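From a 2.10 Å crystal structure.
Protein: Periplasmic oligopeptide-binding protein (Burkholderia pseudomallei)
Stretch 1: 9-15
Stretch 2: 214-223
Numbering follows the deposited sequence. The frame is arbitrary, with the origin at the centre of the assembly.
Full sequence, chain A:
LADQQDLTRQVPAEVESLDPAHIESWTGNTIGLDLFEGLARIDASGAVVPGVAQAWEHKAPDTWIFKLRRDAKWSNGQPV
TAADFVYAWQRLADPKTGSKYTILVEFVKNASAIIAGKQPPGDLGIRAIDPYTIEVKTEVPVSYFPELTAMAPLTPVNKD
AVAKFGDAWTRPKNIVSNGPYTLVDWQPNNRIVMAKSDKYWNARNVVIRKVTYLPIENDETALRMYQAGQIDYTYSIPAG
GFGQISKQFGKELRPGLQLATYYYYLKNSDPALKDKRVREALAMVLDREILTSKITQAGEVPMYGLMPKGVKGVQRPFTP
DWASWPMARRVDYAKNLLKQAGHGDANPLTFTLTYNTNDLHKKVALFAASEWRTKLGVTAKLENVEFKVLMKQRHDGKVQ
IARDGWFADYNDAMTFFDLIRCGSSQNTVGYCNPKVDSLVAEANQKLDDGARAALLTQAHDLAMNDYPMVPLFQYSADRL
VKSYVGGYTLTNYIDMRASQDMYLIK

Stretch 1, residues 9-15: RQVPAEV
Stretch 2 214-223: LPIENDETAL

The residues of 9-15 and 214-223 that touch are at least 201 positions apart in the chain, yet the two stretches meet as parallel neighbours in a β-sheet. Arg 9 to Val 11 end one strand, and Leu 214 and Pro 215 end the other. Gln 10 pairs with Leu 214 (CA-CA 4.9 Å) and Val 11 with Pro 215 (4.8 Å), and together the stretches bury 425 Å². The phi/psi values are extended: -117/138, -95/131 and -114/154 for residues 9 to 11, -112/117 and -73/115 for 214 and 215.

Three backbone hydrogen bonds fix the register. Leu 214 N donates to Arg 9 O (3.0 Å), Val 11 N to Leu 214 O (2.9 Å), and Ile 216 N to Val 11 O (2.9 Å), so Leu 214 is bonded to the residues flanking Gln 10, as parallel pairing requires. Pro 215 has no amide proton to give, yet its CA approaches Val 11 O at 3.4 Å in a CA-H...O contact; Gln 10 CA and Leu 214 O make another at 3.4 Å. Beyond the strands, Pro 12 turns at -75/-11 and Glu 217 at -78/-32, and Glu 217 CA lies 3.6 Å from Pro 12 O.

Gln 10 is the central side chain. It leaves the sheet on the same face as Leu 214 (m, t; -52°, 178°), with chi1 t (175°), chi2 between wells at -115° and chi3 -30°. This conformation carries its CG to 3.6 Å from Ile 216 CB and brings the amide over the second stretch. Its NE2 makes a weak hydrogen bond to Ile 216 O (2.9 Å, angle 129°), while OE1 packs 3.3 Å from Ala 222 CB, the methyl pointing toward the first stretch. Two waters extend the link to Asp 219 (chi1 m, -65°; chi2 -55°): one lies 2.7 Å from Gln 10 OE1 and 3.0 Å from Asp 219 OD1, within donating reach of both, and the other accepts from Gln 10 NE2 (2.9 Å) and donates to Asp 219 OD1 (2.6 Å). The carboxylate and amide thus communicate through solvent, their OD1 and NE2 atoms remaining 4.4 Å apart.

Val 11 (m, -70°) and Pro 215 share the other face, where Val 11 CG2 and Pro 215 CB make an apolar contact at 4.4 Å. Pro 215, its ring C-gamma endo, also sets CB 3.7 Å from Ala 13 C. The extended Ala 13 (-168/167) leads to Glu 14 (t, p; 170°, 68°; chi3 12°), whose OE1 comes within 4.0 Å of Pro 215 CG.

Ile 216 adopts m, m (-54°, -75°), its end leading away from the first stretch. Glu 217 is m, p (-58°, 71°; chi3 14°). A water donates to both Pro 12 O (2.6 Å) and Glu 217 O (3.0 Å), bridging the turns. Asn 218 (chi1 t, -175°; chi2 -80°) then caps the helix, its OD1 accepting from Thr 221 N at 2.9 Å; the helical turn that follows places Asp 219 and Ala 222 near Gln 10.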

ATOM      1  N   ARG A   9       3.524 -12.108  14.569  1.00 13.12           N
ATOM      2  CA  ARG A   9       2.665 -11.742  13.440  1.00 11.52           C
ATOM      3  C   ARG A   9       3.235 -12.307  12.141  1.00 13.48           C
ATOM      4  O   ARG A   9       4.443 -12.246  11.914  1.00 14.00           O
ATOM      5  CB  ARG A   9       2.566 -10.210  13.310  1.00  7.79           C
ATOM      6  CG  ARG A   9       2.162  -9.485  14.603  1.00 10.42           C
ATOM      7  CD  ARG A   9       2.327  -7.956  14.463  1.00  9.61           C
ATOM      8  NE  ARG A   9       1.467  -7.396  13.416  1.00  8.33           N
ATOM      9  CZ  ARG A   9       0.922  -6.182  13.457  1.00 10.93           C
ATOM     10  NH1 ARG A   9       1.152  -5.383  14.496  1.00  8.66           N
ATOM     11  NH2 ARG A   9       0.137  -5.769  12.457  1.00  8.25           N
ATOM     12  N   GLN A  10       2.367 -12.837  11.284  1.00 15.08           N
ATOM     13  CA  GLN A  10       2.809 -13.384   9.997  1.00 15.39           C
ATOM     14  C   GLN A  10       2.665 -12.336   8.899  1.00 16.76           C
ATOM     15  O   GLN A  10       1.615 -11.693   8.777  1.00 15.94           O
ATOM     16  CB  GLN A  10       2.019 -14.646   9.626  1.00 16.91           C
ATOM     17  CG  GLN A  10       2.351 -15.215   8.221  1.00 14.11           C
ATOM     18  CD  GLN A  10       1.179 -15.151   7.232  1.00 14.50           C
ATOM     19  OE1 GLN A  10       0.010 -15.226   7.618  1.00  9.78           O
ATOM     20  NE2 GLN A  10       1.500 -15.041   5.948  1.00 12.54           N
ATOM     21  N   VAL A  11       3.725 -12.147   8.116  1.00 12.14           N
ATOM     22  CA  VAL A  11       3.657 -11.272   6.939  1.00 12.36           C
ATOM     23  C   VAL A  11       3.825 -12.082   5.641  1.00 12.66           C
ATOM     24  O   VAL A  11       4.431 -13.155   5.648  1.00 12.83           O
ATOM     25  CB  VAL A  11       4.665 -10.105   7.027  1.00 12.00           C
ATOM     26  CG1 VAL A  11       4.235  -9.106   8.123  1.00  8.92           C
ATOM     27  CG2 VAL A  11       6.072 -10.626   7.287  1.00 13.10           C
ATOM     28  N   PRO A  12       3.272 -11.574   4.523  1.00 14.89           N
ATOM     29  CA  PRO A  12       3.159 -12.377   3.292  1.00 13.97           C
ATOM     30  C   PRO A  12       4.475 -12.577   2.531  1.00 18.45           C
ATOM     31  O   PRO A  12       4.523 -13.396   1.615  1.00 22.09           O
ATOM     32  CB  PRO A  12       2.168 -11.572   2.438  1.00 13.28           C
ATOM     33  CG  PRO A  12       2.368 -10.139   2.904  1.00 18.31           C
ATOM     34  CD  PRO A  12       2.621 -10.256   4.394  1.00 15.67           C
ATOM     35  N   ALA A  13       5.526 -11.853   2.905  1.00 14.11           N
ATOM     36  CA  ALA A  13       6.802 -11.953   2.198  1.00 11.23           C
ATOM     37  C   ALA A  13       7.917 -11.261   2.985  1.00 12.75           C
ATOM     38  O   ALA A  13       7.640 -10.532   3.942  1.00 13.43           O
ATOM     39  CB  ALA A  13       6.682 -11.338   0.806  1.00 14.21           C
ATOM     40  N   GLU A  14       9.167 -11.503   2.592  1.00  8.70           N
ATOM     41  CA  GLU A  14      10.309 -10.790   3.170  1.00 12.77           C
ATOM     42  C   GLU A  14      10.189  -9.303   2.856  1.00 14.48           C
ATOM     43  O   GLU A  14       9.916  -8.925   1.710  1.00 14.30           O
ATOM     44  CB  GLU A  14      11.624 -11.335   2.606  1.00 15.31           C
ATOM     45  CG  GLU A  14      12.874 -10.506   2.959  1.00 11.98           C
ATOM     46  CD  GLU A  14      13.225 -10.550   4.443  1.00 17.41           C
ATOM     47  OE1 GLU A  14      12.652 -11.384   5.185  1.00 17.01           O
ATOM     48  OE2 GLU A  14      14.072  -9.740   4.869  1.00 18.71           O
ATOM     49  N   VAL A  15      10.388  -8.467   3.873  1.00 17.37           N
ATOM     50  CA  VAL A  15      10.266  -7.011   3.723  1.00 10.26           C
ATOM     51  C   VAL A  15      11.342  -6.480   2.777  1.00 16.87           C
ATOM     52  O   VAL A  15      12.475  -6.965   2.798  1.00 15.41           O
ATOM     53  CB  VAL A  15      10.380  -6.297   5.101  1.00 15.82           C
ATOM     54  CG1 VAL A  15      11.830  -6.353   5.639  1.00 14.43           C
ATOM     55  CG2 VAL A  15       9.878  -4.861   5.009  1.00 12.98           C
ATOM     56  N   LEU A 214       7.223 -13.031  11.039  1.00  8.90           N
ATOM     57  CA  LEU A 214       7.636 -14.188  10.236  1.00 14.62           C
ATOM     58  C   LEU A 214       7.102 -14.081   8.813  1.00 11.53           C
ATOM     59  O   LEU A 214       5.889 -14.061   8.606  1.00 14.34           O
ATOM     60  CB  LEU A 214       7.110 -15.491  10.853  1.00 14.40           C
ATOM     61  CG  LEU A 214       7.407 -15.744  12.332  1.00 12.64           C
ATOM     62  CD1 LEU A 214       6.752 -17.063  12.791  1.00 13.39           C
ATOM     63  CD2 LEU A 214       8.910 -15.777  12.538  1.00 12.42           C
ATOM     64  N   PRO A 215       8.003 -14.002   7.826  1.00 10.58           N
ATOM     65  CA  PRO A 215       7.583 -14.052   6.419  1.00 15.13           C
ATOM     66  C   PRO A 215       7.170 -15.462   6.044  1.00 18.95           C
ATOM     67  O   PRO A 215       8.008 -16.378   6.046  1.00 19.82           O
ATOM     68  CB  PRO A 215       8.857 -13.669   5.657  1.00 13.98           C
ATOM     69  CG  PRO A 215       9.970 -14.080   6.576  1.00 16.82           C
ATOM     70  CD  PRO A 215       9.454 -13.798   7.965  1.00 14.37           C
ATOM     71  N   ILE A 216       5.890 -15.633   5.736  1.00 14.87           N
ATOM     72  CA  ILE A 216       5.353 -16.926   5.318  1.00 14.40           C
ATOM     73  C   ILE A 216       4.529 -16.703   4.054  1.00 18.52           C
ATOM     74  O   ILE A 216       3.495 -16.029   4.097  1.00 12.16           O
ATOM     75  CB  ILE A 216       4.419 -17.506   6.395  1.00 12.62           C
ATOM     76  CG1 ILE A 216       5.127 -17.569   7.756  1.00 27.49           C
ATOM     77  CG2 ILE A 216       3.907 -18.883   5.985  1.00 11.66           C
ATOM     78  CD1 ILE A 216       6.135 -18.696   7.868  1.00 36.58           C
ATOM     79  N   GLU A 217       4.966 -17.278   2.941  1.00 14.83           N
ATOM     80  CA  GLU A 217       4.351 -16.980   1.656  1.00 17.97           C
ATOM     81  C   GLU A 217       3.028 -17.704   1.468  1.00 22.09           C
ATOM     82  O   GLU A 217       2.121 -17.195   0.816  1.00 25.59           O
ATOM     83  CB  GLU A 217       5.314 -17.333   0.516  1.00 14.51           C
ATOM     84  CG  GLU A 217       6.652 -16.589   0.596  1.00 21.74           C
ATOM     85  CD  GLU A 217       7.545 -17.086   1.739  1.00 42.90           C
ATOM     86  OE1 GLU A 217       7.265 -18.171   2.301  1.00 47.25           O
ATOM     87  OE2 GLU A 217       8.530 -16.389   2.074  1.00 52.84           O
ATOM     88  N   ASN A 218       2.935 -18.892   2.054  1.00 14.08           N
ATOM     89  CA  ASN A 218       1.805 -19.787   1.859  1.00 21.85           C
ATOM     90  C   ASN A 218       0.780 -19.673   2.994  1.00 24.55           C
ATOM     91  O   ASN A 218       1.098 -19.944   4.153  1.00 18.12           O
ATOM     92  CB  ASN A 218       2.324 -21.223   1.757  1.00 30.86           C
ATOM     93  CG  ASN A 218       1.233 -22.219   1.424  1.00 41.01           C
ATOM     94  OD1 ASN A 218       0.476 -22.643   2.299  1.00 37.57           O
ATOM     95  ND2 ASN A 218       1.150 -22.607   0.152  1.00 40.05           N
ATOM     96  N   ASP A 219      -0.443 -19.268   2.661  1.00 21.48           N
ATOM     97  CA  ASP A 219      -1.467 -19.032   3.681  1.00 24.46           C
ATOM     98  C   ASP A 219      -1.854 -20.305   4.442  1.00 24.84           C
ATOM     99  O   ASP A 219      -2.208 -20.251   5.621  1.00 26.28           O
ATOM    100  CB  ASP A 219      -2.701 -18.371   3.063  1.00 26.06           C
ATOM    101  CG  ASP A 219      -2.410 -16.971   2.532  1.00 30.78           C
ATOM    102  OD1 ASP A 219      -1.905 -16.133   3.308  1.00 26.21           O
ATOM    103  OD2 ASP A 219      -2.679 -16.711   1.338  1.00 34.36           O
ATOM    104  N   GLU A 220      -1.784 -21.449   3.771  1.00 23.78           N
ATOM    105  CA  GLU A 220      -2.096 -22.718   4.423  1.00 32.47           C
ATOM    106  C   GLU A 220      -1.081 -23.063   5.503  1.00 27.54           C
ATOM    107  O   GLU A 220      -1.449 -23.507   6.592  1.00 29.61           O
ATOM    108  CB  GLU A 220      -2.207 -23.857   3.404  1.00 40.41           C
ATOM    109  CG  GLU A 220      -3.638 -24.154   2.971  1.00 55.34           C
ATOM    110  CD  GLU A 220      -4.480 -24.764   4.086  1.00 59.68           C
ATOM    111  OE1 GLU A 220      -3.906 -25.172   5.121  0.86 56.94           O
ATOM    112  OE2 GLU A 220      -5.718 -24.837   3.923  0.81 61.32           O
ATOM    113  N   THR A 221       0.194 -22.859   5.196  1.00 23.36           N
ATOM    114  CA  THR A 221       1.262 -23.057   6.165  1.00 21.25           C
ATOM    115  C   THR A 221       1.084 -22.090   7.337  1.00 22.62           C
ATOM    116  O   THR A 221       1.271 -22.461   8.499  1.00 17.67           O
ATOM    117  CB  THR A 221       2.646 -22.820   5.524  1.00 27.97           C
ATOM    118  OG1 THR A 221       2.920 -23.858   4.572  1.00 30.39           O
ATOM    119  CG2 THR A 221       3.739 -22.798   6.584  1.00 21.58           C
ATOM    120  N   ALA A 222       0.715 -20.848   7.025  1.00 17.00           N
ATOM    121  CA  ALA A 222       0.423 -19.853   8.062  1.00 19.65           C
ATOM    122  C   ALA A 222      -0.698 -20.338   8.978  1.00 17.98           C
ATOM    123  O   ALA A 222      -0.635 -20.172  10.200  1.00 18.64           O
ATOM    124  CB  ALA A 222       0.043 -18.514   7.431  1.00 15.19           C
ATOM    125  N   LEU A 223      -1.719 -20.941   8.374  1.00 15.12           N
ATOM    126  CA  LEU A 223      -2.871 -21.453   9.121  1.00 17.78           C
ATOM    127  C   LEU A 223      -2.456 -22.571  10.075  1.00 20.93           C
ATOM    128  O   LEU A 223      -2.871 -22.601  11.233  1.00 21.92           O
ATOM    129  CB  LEU A 223      -3.953 -21.944   8.152  1.00 19.57           C
ATOM    130  CG  LEU A 223      -5.244 -22.534   8.731  1.00 26.28           C
ATOM    131  CD1 LEU A 223      -5.911 -21.542   9.664  1.00 21.00           C
ATOM    132  CD2 LEU A 223      -6.198 -22.947   7.610  1.00 28.70           C
TER
HETATM  133  O   HOH W   1      -2.258 -15.662   6.199  1.00 12.11           O
HETATM  134  O   HOH W   2       0.384 -14.978   3.317  1.00 23.98           O
HETATM  135  O   HOH W   3       2.690 -14.334   0.060  1.00 22.38           O
HETATM  136  O   HOH W   4       9.538 -13.543   0.495  1.00 22.37           O